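Long-range contacts in periplasmic cell division protein (SufI) (Aquifex aeolicus, PDB 6SYY), which is a multicopper oxidase that holds four copper ions and probably couples oxidation of its substrates to reduction of dioxygen: residues A[123-128]-A[497-502]; A[153-158]-A[175-180]; A[260-265]-A[292-297]; A[277-282]-A[476-481]; A[386-391]-A[490-495]. All coordinates share one frame; numbering follows the deposited sequence.

Interaction 1 (A[123-128]-A[497-502])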
# COMPACT_ATOMS: atom_id res chain seq x y z
N ARG A 123 3.84 -11.07 -6.51
CA ARG A 123 3.49 -12.34 -7.11
C ARG A 123 4.38 -13.40 -6.49
O ARG A 123 5.58 -13.46 -6.77
CB ARG A 123 3.67 -12.30 -8.63
CG ARG A 123 2.77 -11.31 -9.33
CD ARG A 123 3.26 -11.04 -10.75
NE ARG A 123 2.39 -10.10 -11.43
CZ ARG A 123 1.49 -10.44 -12.34
NH1 ARG A 123 1.35 -11.71 -12.68
NH2 ARG A 123 0.73 -9.51 -12.91
N ALA A 124 3.81 -14.22 -5.61
CA ALA A 124 4.57 -15.20 -4.85
C ALA A 124 3.77 -16.49 -4.74
O ALA A 124 2.53 -16.47 -4.84
CB ALA A 124 4.89 -14.68 -3.44
N PRO A 125 4.44 -17.63 -4.56
CA PRO A 125 3.72 -18.82 -4.11
C PRO A 125 3.06 -18.52 -2.78
O PRO A 125 3.64 -17.86 -1.91
CB PRO A 125 4.81 -19.89 -3.99
CG PRO A 125 5.96 -19.37 -4.79
CD PRO A 125 5.88 -17.87 -4.69
N TRP A 126 1.82 -18.98 -2.62
CA TRP A 126 0.99 -18.45 -1.54
C TRP A 126 1.48 -18.85 -0.16
O TRP A 126 1.21 -18.14 0.81
CB TRP A 126 -0.47 -18.86 -1.75
CG TRP A 126 -0.77 -20.27 -1.39
CD1 TRP A 126 -0.43 -21.39 -2.08
CD2 TRP A 126 -1.52 -20.71 -0.26
NE1 TRP A 126 -0.91 -22.50 -1.45
CE2 TRP A 126 -1.59 -22.11 -0.32
CE3 TRP A 126 -2.15 -20.05 0.81
CZ2 TRP A 126 -2.25 -22.87 0.64
CZ3 TRP A 126 -2.80 -20.81 1.76
CH2 TRP A 126 -2.85 -22.20 1.67
N LYS A 127 2.22 -19.96 -0.05
CA LYS A 127 2.84 -20.27 1.23
C LYS A 127 4.01 -19.35 1.53
O LYS A 127 4.53 -19.38 2.66
CB LYS A 127 3.28 -21.74 1.23
CG LYS A 127 2.12 -22.68 0.93
CD LYS A 127 2.55 -24.12 0.75
CE LYS A 127 1.33 -25.00 0.47
NZ LYS A 127 1.69 -26.43 0.27
N SER A 128 4.44 -18.54 0.57
CA SER A 128 5.45 -17.51 0.78
C SER A 128 4.85 -16.12 0.77
O SER A 128 5.59 -15.13 0.84
CB SER A 128 6.54 -17.60 -0.29
OG SER A 128 7.19 -18.86 -0.26
N HIS A 497 0.56 -17.85 -13.52
CA HIS A 497 1.59 -17.99 -12.50
C HIS A 497 2.55 -19.11 -12.87
O HIS A 497 2.14 -20.10 -13.50
CB HIS A 497 0.99 -18.26 -11.11
CG HIS A 497 0.33 -19.60 -10.98
ND1 HIS A 497 1.04 -20.76 -10.76
CD2 HIS A 497 -0.97 -19.96 -11.03
CE1 HIS A 497 0.21 -21.78 -10.68
NE2 HIS A 497 -1.02 -21.32 -10.84
N PRO A 498 3.82 -18.99 -12.49
CA PRO A 498 4.82 -19.98 -12.93
C PRO A 498 5.07 -21.12 -11.95
O PRO A 498 6.14 -21.73 -11.98
CB PRO A 498 6.08 -19.12 -13.07
CG PRO A 498 5.93 -18.11 -11.97
CD PRO A 498 4.45 -17.81 -11.88
N TYR A 499 4.11 -21.41 -11.08
CA TYR A 499 4.29 -22.39 -10.02
C TYR A 499 3.66 -23.72 -10.41
O TYR A 499 2.75 -23.77 -11.23
CB TYR A 499 3.69 -21.86 -8.71
CG TYR A 499 4.10 -20.43 -8.42
CD1 TYR A 499 5.44 -20.05 -8.45
CD2 TYR A 499 3.15 -19.46 -8.14
CE1 TYR A 499 5.81 -18.74 -8.20
CE2 TYR A 499 3.52 -18.15 -7.89
CZ TYR A 499 4.85 -17.79 -7.92
OH TYR A 499 5.22 -16.49 -7.67
N ASN A 500 4.17 -24.80 -9.82
CA ASN A 500 3.72 -26.15 -10.13
C ASN A 500 2.64 -26.66 -9.19
O ASN A 500 2.37 -27.87 -9.17
CB ASN A 500 4.91 -27.13 -10.16
CG ASN A 500 5.65 -27.22 -8.82
OD1 ASN A 500 5.17 -26.76 -7.78
ND2 ASN A 500 6.83 -27.83 -8.85
N GLU A 501 2.02 -25.78 -8.40
CA GLU A 501 0.95 -26.14 -7.49
C GLU A 501 -0.15 -25.10 -7.58
O GLU A 501 0.08 -23.95 -7.94
CB GLU A 501 1.43 -26.24 -6.03
CG GLU A 501 2.18 -27.50 -5.68
CD GLU A 501 2.40 -27.63 -4.19
OE1 GLU A 501 2.40 -26.59 -3.49
OE2 GLU A 501 2.55 -28.77 -3.70
N HIS A 502 -1.37 -25.52 -7.22
CA HIS A 502 -2.47 -24.57 -7.15
C HIS A 502 -2.18 -23.52 -6.08
O HIS A 502 -1.38 -23.74 -5.16
CB HIS A 502 -3.79 -25.29 -6.85
CG HIS A 502 -3.85 -25.89 -5.48
ND1 HIS A 502 -3.41 -27.16 -5.20
CD2 HIS A 502 -4.31 -25.39 -4.31
CE1 HIS A 502 -3.59 -27.42 -3.92
NE2 HIS A 502 -4.14 -26.36 -3.35
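Pro125 lies over one face of the Tyr499 ring, with the two side chains crossing at about a right angle. The CH-pi contact is made by Pro125 CG, 3.7 Å from the ring centroid and displaced toward the rim, while Pro125 CD reaches Tyr499 CZ at 3.4 Å. Pro498 CD sits over the centre of the opposite face, so the ring has a proline on each face. Beyond the ring, Tyr499 OH packs on Ala124 CA at 3.2 Å; it also approaches Arg123 O, but at an angle too poor for a hydrogen bond. Polar contacts are sparse. The extended Lys127 chain brings NZ to 3.8 Å from Glu501 OE1, a long salt bridge to a poorly ordered carboxylate. Within its own loop, Tyr499 N donates to His497 ND1 in the imidazole plane (3.2 Å). Outside the two loops, Gln503 OE1 accepts from Trp126 N and Tyr505 OH bonds to Ala124 O. An alanine at Tyr499 would probably open a gap between the two prolines and leave Pro125 without its aromatic partner. The loops, from the first and last multicopper oxidase regions, are thus joined across this contact by apolar stacking, the long charge pair probably adding little.

Interaction 2 (A[153-158]-A[175-180])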
# COMPACT_ATOMS: atom_id res chain seq x y z
N SER A 153 9.55 -3.08 -11.11
CA SER A 153 10.07 -2.09 -10.18
C SER A 153 8.96 -1.16 -9.73
O SER A 153 8.06 -0.84 -10.50
CB SER A 153 11.20 -1.28 -10.82
OG SER A 153 10.71 -0.52 -11.91
N GLY A 154 9.02 -0.75 -8.47
CA GLY A 154 8.00 0.12 -7.93
C GLY A 154 8.02 0.08 -6.41
O GLY A 154 8.97 -0.41 -5.79
N THR A 155 6.95 0.61 -5.84
CA THR A 155 6.81 0.75 -4.39
C THR A 155 5.85 -0.30 -3.87
O THR A 155 4.66 -0.32 -4.23
CB THR A 155 6.31 2.15 -4.03
OG1 THR A 155 7.21 3.13 -4.55
CG2 THR A 155 6.21 2.29 -2.52
N TYR A 156 6.35 -1.18 -3.01
CA TYR A 156 5.56 -2.24 -2.41
C TYR A 156 5.52 -2.03 -0.90
O TYR A 156 5.99 -1.02 -0.38
CB TYR A 156 6.11 -3.60 -2.84
CG TYR A 156 6.02 -3.80 -4.35
CD1 TYR A 156 4.96 -4.50 -4.92
CD2 TYR A 156 6.97 -3.25 -5.20
CE1 TYR A 156 4.87 -4.66 -6.30
CE2 TYR A 156 6.89 -3.40 -6.58
CZ TYR A 156 5.83 -4.11 -7.12
OH TYR A 156 5.74 -4.28 -8.49
N PHE A 157 4.95 -3.00 -0.19
CA PHE A 157 4.37 -2.74 1.12
C PHE A 157 4.41 -4.05 1.91
O PHE A 157 3.89 -5.06 1.43
CB PHE A 157 2.93 -2.22 0.93
CG PHE A 157 2.23 -1.77 2.19
CD1 PHE A 157 2.93 -1.50 3.36
CD2 PHE A 157 0.85 -1.62 2.19
CE1 PHE A 157 2.26 -1.08 4.50
CE2 PHE A 157 0.17 -1.21 3.33
CZ PHE A 157 0.88 -0.94 4.49
N TYR A 158 5.04 -4.05 3.08
CA TYR A 158 5.01 -5.22 3.94
C TYR A 158 4.36 -4.85 5.27
O TYR A 158 4.66 -3.81 5.85
CB TYR A 158 6.40 -5.84 4.15
CG TYR A 158 7.44 -5.03 4.90
CD1 TYR A 158 7.66 -5.23 6.25
CD2 TYR A 158 8.24 -4.12 4.23
CE1 TYR A 158 8.65 -4.52 6.93
CE2 TYR A 158 9.23 -3.40 4.89
CZ TYR A 158 9.42 -3.61 6.24
OH TYR A 158 10.39 -2.90 6.92
N ALA A 175 4.59 -1.88 9.81
CA ALA A 175 4.36 -1.40 8.45
C ALA A 175 5.68 -0.91 7.88
O ALA A 175 6.43 -0.20 8.56
CB ALA A 175 3.32 -0.28 8.40
N GLY A 176 5.96 -1.29 6.64
CA GLY A 176 7.18 -0.87 5.99
C GLY A 176 7.01 -0.86 4.49
O GLY A 176 6.10 -1.48 3.93
N MET A 177 7.92 -0.13 3.84
CA MET A 177 7.93 0.02 2.39
C MET A 177 8.99 -0.88 1.77
O MET A 177 10.05 -1.10 2.35
CB MET A 177 8.19 1.48 2.00
CG MET A 177 8.41 1.72 0.51
SD MET A 177 8.66 3.45 0.07
CE MET A 177 7.05 4.15 0.43
N ILE A 178 8.67 -1.40 0.58
CA ILE A 178 9.59 -2.16 -0.26
C ILE A 178 9.78 -1.39 -1.56
O ILE A 178 8.81 -0.88 -2.13
CB ILE A 178 9.06 -3.58 -0.53
CG1 ILE A 178 8.94 -4.38 0.76
CG2 ILE A 178 9.93 -4.31 -1.55
CD1 ILE A 178 8.26 -5.72 0.59
N ILE A 179 11.03 -1.30 -2.02
CA ILE A 179 11.34 -0.72 -3.32
C ILE A 179 12.01 -1.79 -4.17
O ILE A 179 13.13 -2.23 -3.86
CB ILE A 179 12.23 0.52 -3.22
CG1 ILE A 179 11.46 1.70 -2.62
CG2 ILE A 179 12.75 0.90 -4.60
CD1 ILE A 179 12.31 2.93 -2.44
N ILE A 180 11.34 -2.20 -5.24
CA ILE A 180 11.91 -3.12 -6.22
C ILE A 180 12.54 -2.30 -7.34
O ILE A 180 12.01 -1.25 -7.73
CB ILE A 180 10.84 -4.08 -6.77
CG1 ILE A 180 10.33 -4.99 -5.65
CG2 ILE A 180 11.40 -4.93 -7.90
CD1 ILE A 180 9.29 -5.99 -6.13
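The Tyr158 ring lies flat over Gly176, whose CA is 3.7 Å from the ring centroid, 23° off its normal; Met177 O and Ile178 CG1 stand at the ring edge. Tyr156 presents a face to Ile180 CD1, 4.0 Å from its centroid, and its edge to Ile178 O. Phe157 uses its edge: CD1 meets Gly176 O in the ring plane at 3.2 Å, and CE1 comes near Ala175 CB. With chi1 at 65°, Tyr158 CG sits between the backbone N and the carbonyl carbon, folded in over the neighbouring strand. A beta carbon on Gly176 would fall 2.1 Å from Tyr158 CZ, so the pair is an aromatic rescue of glycine. The two tyrosines share one face of the sheet and Phe157 lies on the other; the antiparallel strands 154-158 and 176-180 are tied by six backbone hydrogen bonds in three reciprocal pairs. Tyr156 N to Ile178 O is the shortest, 2.6 Å and nearly straight. On the Phe157 face, Thr155 CG2 touches Met177 CE at 3.6 Å. The tyrosine hydroxyls bond elsewhere, Tyr158 OH to Pro93 O and Tyr156 OH to Arg152 O. This buried ladder belongs to the first cupredoxin-like domain. Its chemistry is backbone bonding with aromatic and aliphatic packing, which probably holds in register the strand that carries the copper ligand His159, with the Phe157 ring against His120 and His159.

Interaction 3 (A[260-265]-A[292-297])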
# COMPACT_ATOMS: atom_id res chain seq x y z
N PRO A 260 -8.83 7.45 3.45
CA PRO A 260 -8.25 7.82 2.16
C PRO A 260 -7.87 9.29 2.13
O PRO A 260 -8.40 10.11 2.88
CB PRO A 260 -9.40 7.54 1.17
CG PRO A 260 -10.62 7.86 1.97
CD PRO A 260 -10.31 7.48 3.41
N TYR A 261 -6.94 9.62 1.24
CA TYR A 261 -6.45 10.98 1.10
C TYR A 261 -6.68 11.48 -0.32
O TYR A 261 -6.56 10.72 -1.29
CB TYR A 261 -4.96 11.08 1.43
CG TYR A 261 -4.65 10.63 2.83
CD1 TYR A 261 -4.41 9.28 3.10
CD2 TYR A 261 -4.60 11.53 3.88
CE1 TYR A 261 -4.13 8.86 4.38
CE2 TYR A 261 -4.32 11.11 5.16
CZ TYR A 261 -4.09 9.77 5.40
OH TYR A 261 -3.81 9.35 6.68
N ARG A 262 -7.01 12.76 -0.43
CA ARG A 262 -7.06 13.47 -1.70
C ARG A 262 -5.98 14.55 -1.60
O ARG A 262 -6.20 15.60 -0.97
CB ARG A 262 -8.45 14.05 -1.97
CG ARG A 262 -8.62 14.66 -3.35
CD ARG A 262 -10.04 15.16 -3.60
NE ARG A 262 -11.03 14.08 -3.66
CZ ARG A 262 -11.32 13.38 -4.76
NH1 ARG A 262 -10.70 13.64 -5.90
NH2 ARG A 262 -12.23 12.42 -4.71
N LEU A 263 -4.82 14.30 -2.20
CA LEU A 263 -3.62 15.10 -1.97
C LEU A 263 -3.38 16.09 -3.10
O LEU A 263 -3.44 15.72 -4.28
CB LEU A 263 -2.40 14.19 -1.83
CG LEU A 263 -2.51 13.11 -0.76
CD1 LEU A 263 -1.29 12.24 -0.81
CD2 LEU A 263 -2.68 13.73 0.62
N ALA A 264 -3.10 17.34 -2.73
CA ALA A 264 -2.69 18.37 -3.67
C ALA A 264 -1.48 19.10 -3.11
O ALA A 264 -1.15 19.00 -1.93
CB ALA A 264 -3.82 19.37 -3.97
N LEU A 265 -0.80 19.85 -3.99
CA LEU A 265 0.35 20.67 -3.61
C LEU A 265 -0.04 22.13 -3.80
O LEU A 265 -0.24 22.59 -4.93
CB LEU A 265 1.58 20.31 -4.44
CG LEU A 265 2.16 18.94 -4.10
CD1 LEU A 265 3.18 18.50 -5.15
CD2 LEU A 265 2.80 18.98 -2.72
N GLU A 292 -4.00 16.71 -8.47
CA GLU A 292 -4.41 16.03 -7.25
C GLU A 292 -4.41 14.52 -7.49
O GLU A 292 -4.51 14.06 -8.63
CB GLU A 292 -5.79 16.48 -6.77
CG GLU A 292 -6.92 16.18 -7.73
CD GLU A 292 -8.28 16.28 -7.07
OE1 GLU A 292 -8.84 15.23 -6.71
OE2 GLU A 292 -8.78 17.42 -6.90
N ILE A 293 -4.28 13.77 -6.40
CA ILE A 293 -4.34 12.31 -6.45
C ILE A 293 -5.14 11.80 -5.26
O ILE A 293 -5.03 12.33 -4.15
CB ILE A 293 -2.93 11.67 -6.47
CG1 ILE A 293 -2.09 12.18 -5.29
CG2 ILE A 293 -2.24 11.91 -7.79
CD1 ILE A 293 -0.83 11.39 -5.09
N LEU A 294 -5.95 10.78 -5.51
CA LEU A 294 -6.72 10.10 -4.48
C LEU A 294 -6.01 8.78 -4.18
O LEU A 294 -5.76 7.99 -5.10
CB LEU A 294 -8.15 9.86 -4.96
CG LEU A 294 -9.21 9.35 -3.98
CD1 LEU A 294 -9.43 10.36 -2.88
CD2 LEU A 294 -10.50 9.07 -4.73
N VAL A 295 -5.68 8.56 -2.92
CA VAL A 295 -4.93 7.37 -2.52
C VAL A 295 -5.60 6.75 -1.30
O VAL A 295 -5.72 7.39 -0.25
CB VAL A 295 -3.45 7.69 -2.25
CG1 VAL A 295 -3.31 8.99 -1.47
CG2 VAL A 295 -2.77 6.53 -1.55
N ALA A 296 -6.04 5.53 -1.44
CA ALA A 296 -6.71 4.78 -0.40
C ALA A 296 -5.71 3.89 0.34
O ALA A 296 -4.59 3.68 -0.13
CB ALA A 296 -7.83 3.92 -1.00
N PRO A 297 -6.07 3.39 1.51
CA PRO A 297 -5.22 2.41 2.19
C PRO A 297 -4.88 1.24 1.28
O PRO A 297 -5.75 0.66 0.63
CB PRO A 297 -6.07 1.97 3.38
CG PRO A 297 -6.93 3.13 3.67
CD PRO A 297 -7.20 3.81 2.36
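Arg262 NH1 donates to Glu292 OE1 over 2.6 Å, a salt bridge with an N-H...O angle of 152°. The oxygen lies in the guanidinium plane, yet the carboxylate is turned 61° from it, and the bridge is made through one oxygen, met nearly along its C-O axis. A bend at chi3 (-67°) swings NE round, and Arg262 CD also packs on OE1 at 3.3 Å. Leu294 CD1 covers one guanidinium face, 3.8 Å above the plane and toward its rim. Both charges have further partners: Glu292 OE2 pairs with Arg271 NH1, and Arg262 NH2 donates to His323 O. Strands 261-265 and 293-295 run antiparallel beneath this group, within the plastocyanin-like region of the protein. Reciprocal backbone bonds join Tyr261 with Val295 and Leu263 with Ile293, the shorter ones 2.8 Å, as from Val295 N to Tyr261 O. On the sheet face away from the salt bridge, Val295 CG1 meets Leu263 CD1 at 3.9 Å and Tyr261 CB at the same distance. Tyr261 OH bonds to Ser256 OG. At the far end Pro260 packs beside Pro297, whose side chain comes about 4 Å from that of the copper ligand His510. The pairing thus has two unlike faces: aliphatic contacts fill one, and the other carries a cross-strand ion pair with leucine on one guanidinium face and a second arginine that probably shares the carboxylate's charge.

Interaction 4 (A[277-282]-A[476-481])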
# COMPACT_ATOMS: atom_id res chain seq x y z
N ILE A 277 3.72 8.85 -11.91
CA ILE A 277 4.58 8.00 -12.73
C ILE A 277 4.43 6.52 -12.41
O ILE A 277 4.82 5.68 -13.25
CB ILE A 277 6.06 8.42 -12.63
CG1 ILE A 277 6.56 8.29 -11.19
CG2 ILE A 277 6.24 9.84 -13.18
CD1 ILE A 277 8.07 8.22 -11.07
N GLY A 278 3.87 6.15 -11.27
CA GLY A 278 3.76 4.75 -10.92
C GLY A 278 2.63 4.50 -9.95
O GLY A 278 2.19 5.41 -9.24
N VAL A 279 2.17 3.25 -9.95
CA VAL A 279 1.15 2.80 -9.00
C VAL A 279 1.66 1.53 -8.33
O VAL A 279 2.86 1.22 -8.40
CB VAL A 279 -0.20 2.58 -9.70
CG1 VAL A 279 -0.80 3.91 -10.13
CG2 VAL A 279 -0.03 1.67 -10.90
N GLU A 280 0.76 0.78 -7.69
CA GLU A 280 1.19 -0.36 -6.88
C GLU A 280 2.00 -1.36 -7.70
O GLU A 280 2.99 -1.91 -7.20
CB GLU A 280 -0.03 -1.06 -6.27
CG GLU A 280 -0.92 -0.16 -5.46
CD GLU A 280 -1.98 0.49 -6.31
OE1 GLU A 280 -2.84 -0.24 -6.85
OE2 GLU A 280 -1.95 1.73 -6.45
N GLY A 281 1.61 -1.60 -8.94
CA GLY A 281 2.29 -2.57 -9.78
C GLY A 281 3.38 -1.99 -10.65
O GLY A 281 3.74 -2.59 -11.67
N GLY A 282 3.90 -0.83 -10.28
CA GLY A 282 5.06 -0.28 -10.95
C GLY A 282 4.75 0.93 -11.81
O GLY A 282 3.75 1.62 -11.64
N GLY A 476 -2.29 1.78 -15.22
CA GLY A 476 -1.20 0.87 -14.98
C GLY A 476 -1.63 -0.43 -14.31
O GLY A 476 -2.80 -0.81 -14.29
N TRP A 477 -0.63 -1.11 -13.75
CA TRP A 477 -0.84 -2.36 -13.02
C TRP A 477 -1.18 -2.02 -11.57
O TRP A 477 -0.34 -1.48 -10.85
CB TRP A 477 0.41 -3.24 -13.10
CG TRP A 477 0.68 -3.84 -14.45
CD1 TRP A 477 1.66 -3.48 -15.33
CD2 TRP A 477 -0.03 -4.93 -15.07
NE1 TRP A 477 1.61 -4.26 -16.46
CE2 TRP A 477 0.58 -5.16 -16.33
CE3 TRP A 477 -1.11 -5.72 -14.69
CZ2 TRP A 477 0.13 -6.15 -17.20
CZ3 TRP A 477 -1.56 -6.71 -15.57
CH2 TRP A 477 -0.94 -6.91 -16.80
N LYS A 478 -2.40 -2.32 -11.16
CA LYS A 478 -2.87 -2.02 -9.82
C LYS A 478 -3.01 -3.31 -9.02
O LYS A 478 -3.09 -4.40 -9.58
CB LYS A 478 -4.22 -1.30 -9.87
CG LYS A 478 -4.20 -0.00 -10.67
CD LYS A 478 -3.65 1.14 -9.84
CE LYS A 478 -4.61 1.50 -8.72
NZ LYS A 478 -4.00 2.46 -7.76
N ASP A 479 -3.03 -3.18 -7.68
CA ASP A 479 -3.49 -4.27 -6.83
C ASP A 479 -4.54 -3.84 -5.80
O ASP A 479 -5.05 -4.70 -5.08
CB ASP A 479 -2.32 -4.98 -6.12
CG ASP A 479 -1.56 -4.08 -5.16
OD1 ASP A 479 -2.19 -3.42 -4.30
OD2 ASP A 479 -0.32 -4.07 -5.24
N THR A 480 -4.88 -2.55 -5.74
CA THR A 480 -5.93 -2.05 -4.85
C THR A 480 -6.72 -0.98 -5.60
O THR A 480 -6.15 0.04 -5.99
CB THR A 480 -5.33 -1.46 -3.57
OG1 THR A 480 -4.48 -2.43 -2.94
CG2 THR A 480 -6.44 -1.06 -2.60
N VAL A 481 -8.02 -1.19 -5.78
CA VAL A 481 -8.86 -0.26 -6.54
C VAL A 481 -9.93 0.31 -5.61
O VAL A 481 -10.59 -0.43 -4.87
CB VAL A 481 -9.50 -0.92 -7.78
CG1 VAL A 481 -10.34 -2.13 -7.40
CG2 VAL A 481 -10.33 0.10 -8.56
O HOH W 1 1.79 0.54 -13.56
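Glu280 reaches from the tip of a two-residue beta hairpin, the type I turn Val279-Gly282, into segment 476-481 of the last multicopper oxidase region. Its CB rests on Asp479 OD2 at 3.2 Å, and CG packs against the same carboxylate. Beyond CG the chain bends, chi2 being 89°, which brings CD beside the Lys478 ammonium, 3.2 Å from NZ. OE1 accepts two amide hydrogens on its anti side: Asp479 N (3.1 Å) lies closer to the carboxylate plane, while Thr480 N (3.3 Å) is clearly tilted from it. OE2 offers its syn lone pair to Lys478 NZ in a salt bridge of 2.5 Å. Lys478, folded at chi2 and chi3, lays CD across Val279 CB, and its NZ also pairs with Glu299 OE2. Asp479 is a second-shell residue of the copper cluster: OD1 bonds to His120 NE2, its backbone O to His454 ND1, and OD2 pairs with Arg300. The two carboxylates come close, Glu280 OE1 and Asp479 OD1 being 4.1 Å apart, with Lys478 and Arg300 beside them. An alanine at Glu280 would probably leave the amides of Asp479 and Thr480 without this acceptor and Lys478 without one of its two carboxylate partners. Gly281, where a beta carbon would strike Trp477 O, donates its N to that oxygen at 2.7 Å. Alongside, a water accepts from Trp477 N at 2.9 Å and donates weakly to Gly282 O.

Interaction 5 (A[386-391]-A[490-495])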
# COMPACT_ATOMS: atom_id res chain seq x y z
N THR A 386 1.61 -3.56 -20.84
CA THR A 386 0.89 -4.28 -21.88
C THR A 386 -0.58 -4.41 -21.49
O THR A 386 -0.88 -4.95 -20.42
CB THR A 386 1.50 -5.66 -22.09
OG1 THR A 386 2.91 -5.53 -22.29
CG2 THR A 386 0.88 -6.33 -23.31
N PRO A 387 -1.52 -3.93 -22.31
CA PRO A 387 -2.93 -4.10 -21.97
C PRO A 387 -3.33 -5.57 -22.00
O PRO A 387 -2.84 -6.35 -22.83
CB PRO A 387 -3.66 -3.30 -23.06
CG PRO A 387 -2.62 -2.38 -23.63
CD PRO A 387 -1.33 -3.14 -23.53
N ILE A 388 -4.21 -5.95 -21.09
CA ILE A 388 -4.70 -7.33 -21.03
C ILE A 388 -5.74 -7.53 -22.12
O ILE A 388 -6.66 -6.72 -22.28
CB ILE A 388 -5.28 -7.63 -19.64
CG1 ILE A 388 -4.20 -7.47 -18.56
CG2 ILE A 388 -5.88 -9.03 -19.61
CD1 ILE A 388 -4.71 -7.63 -17.15
N ASN A 389 -5.59 -8.61 -22.89
CA ASN A 389 -6.58 -8.97 -23.89
C ASN A 389 -7.77 -9.58 -23.17
O ASN A 389 -7.66 -10.67 -22.59
CB ASN A 389 -6.00 -9.92 -24.92
CG ASN A 389 -6.99 -10.29 -26.00
OD1 ASN A 389 -8.06 -9.69 -26.11
ND2 ASN A 389 -6.63 -11.27 -26.82
N THR A 390 -8.91 -8.90 -23.21
CA THR A 390 -10.09 -9.29 -22.44
C THR A 390 -11.12 -10.03 -23.27
O THR A 390 -12.19 -10.37 -22.75
CB THR A 390 -10.74 -8.06 -21.81
OG1 THR A 390 -11.04 -7.10 -22.82
CG2 THR A 390 -9.79 -7.43 -20.79
N ASP A 391 -10.85 -10.29 -24.55
CA ASP A 391 -11.80 -11.01 -25.39
C ASP A 391 -11.98 -12.43 -24.87
O ASP A 391 -11.00 -13.13 -24.58
CB ASP A 391 -11.31 -11.03 -26.84
CG ASP A 391 -10.99 -9.65 -27.37
OD1 ASP A 391 -11.26 -8.66 -26.65
OD2 ASP A 391 -10.47 -9.56 -28.50
N ARG A 490 -14.90 -2.29 -13.02
CA ARG A 490 -14.50 -3.49 -13.75
C ARG A 490 -12.98 -3.50 -13.91
O ARG A 490 -12.40 -2.53 -14.41
CB ARG A 490 -15.18 -3.56 -15.12
CG ARG A 490 -16.68 -3.86 -15.06
CD ARG A 490 -17.40 -3.64 -16.40
NE ARG A 490 -17.00 -4.61 -17.43
CZ ARG A 490 -16.32 -4.30 -18.53
NH1 ARG A 490 -15.96 -3.04 -18.76
NH2 ARG A 490 -16.00 -5.24 -19.40
N ILE A 491 -12.35 -4.59 -13.47
CA ILE A 491 -10.91 -4.77 -13.59
C ILE A 491 -10.64 -6.05 -14.37
O ILE A 491 -11.49 -6.94 -14.46
CB ILE A 491 -10.20 -4.80 -12.22
CG1 ILE A 491 -10.65 -6.03 -11.41
CG2 ILE A 491 -10.47 -3.52 -11.44
CD1 ILE A 491 -9.93 -6.17 -10.09
N ALA A 492 -9.43 -6.14 -14.92
CA ALA A 492 -9.00 -7.30 -15.69
C ALA A 492 -7.78 -7.92 -15.02
O ALA A 492 -6.81 -7.21 -14.71
CB ALA A 492 -8.66 -6.91 -17.13
N VAL A 493 -7.82 -9.23 -14.81
CA VAL A 493 -6.73 -9.96 -14.16
C VAL A 493 -6.28 -11.08 -15.08
O VAL A 493 -7.09 -11.94 -15.47
CB VAL A 493 -7.16 -10.53 -12.80
CG1 VAL A 493 -5.94 -10.79 -11.92
CG2 VAL A 493 -8.15 -9.61 -12.11
N ASP A 494 -4.99 -11.08 -15.42
CA ASP A 494 -4.37 -12.22 -16.11
C ASP A 494 -3.80 -13.12 -15.03
O ASP A 494 -2.73 -12.84 -14.47
CB ASP A 494 -3.30 -11.75 -17.09
CG ASP A 494 -2.63 -12.91 -17.81
OD1 ASP A 494 -3.01 -14.08 -17.59
OD2 ASP A 494 -1.71 -12.65 -18.62
N MET A 495 -4.50 -14.21 -14.74
CA MET A 495 -4.13 -15.09 -13.63
C MET A 495 -3.18 -16.20 -14.11
O MET A 495 -3.49 -17.39 -14.08
CB MET A 495 -5.38 -15.66 -12.97
CG MET A 495 -6.25 -14.59 -12.33
SD MET A 495 -7.59 -15.25 -11.31
CE MET A 495 -8.23 -13.74 -10.59
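Ile388 turns its CB toward strand 490-495 and rests its CD1 methyl on the backbone. CG1 is anti to the carbonyl carbon and chi2 is extended at 175°, which sends CD1 outward until it meets Ala492 O at 3.2 Å. The same methyl lies 4.0 Å from Ala492 CB and 3.9 Å from Asp494 N, so it settles on the strand between two residues whose beta carbons both project toward the loop. Thr390, two residues on, also faces the strand. Its chi1 of 56° sets OG1 between the backbone N and the carbonyl carbon, leaving CG2 anti to the carbonyl carbon, and this methyl touches Ala492 CB at 3.9 Å. Ala492 CB is therefore met by two methyls, one from each of these loop residues, while Asn389 between them leads away. There OD1 accepts from Asp391 N at 3.3 Å, an Asx turn that shapes the loop next to Thr390. Val493 points to the other side of the strand, onto Phe458 and Phe460. No hydrogen bond crosses between the segments; Gln461, on the adjoining strand, supplies polar bonds from its side chain to Ile388 N and Thr386 O, and Ile388 also packs on Val438 and Trp477. The loop before strand 394-402 thus meets strand 490-495, in the last cupredoxin-like domain, directly through methyl groups. Such packing has little directional demand, and the bonds to Gln461 probably fix where the loop sits.

Interactions 2 and 4 border the copper cluster and interaction 3 reaches toward it through Pro297, about 8 Å from a copper ion, whereas interactions 1 and 5 lie farther out, their centres 21 and 22 Å from that of the chain. Interaction 4 is the hub. It touches interaction 2 through Tyr156 CE1 and Glu280 O (3.4 Å), interaction 3 through Pro297 O and Thr480 CG2 (3.7 Å), and interaction 5 through Trp477 CZ3 and Ile388 CD1 (3.7 Å). Side chains of Phe157 and Asp479 come to about 4 and 6 Å from a copper ion. Interaction 1 touches none of the others across space, Ala124 lying about 11 Å from copper, but segment 497-502 begins one residue after 490-495 ends.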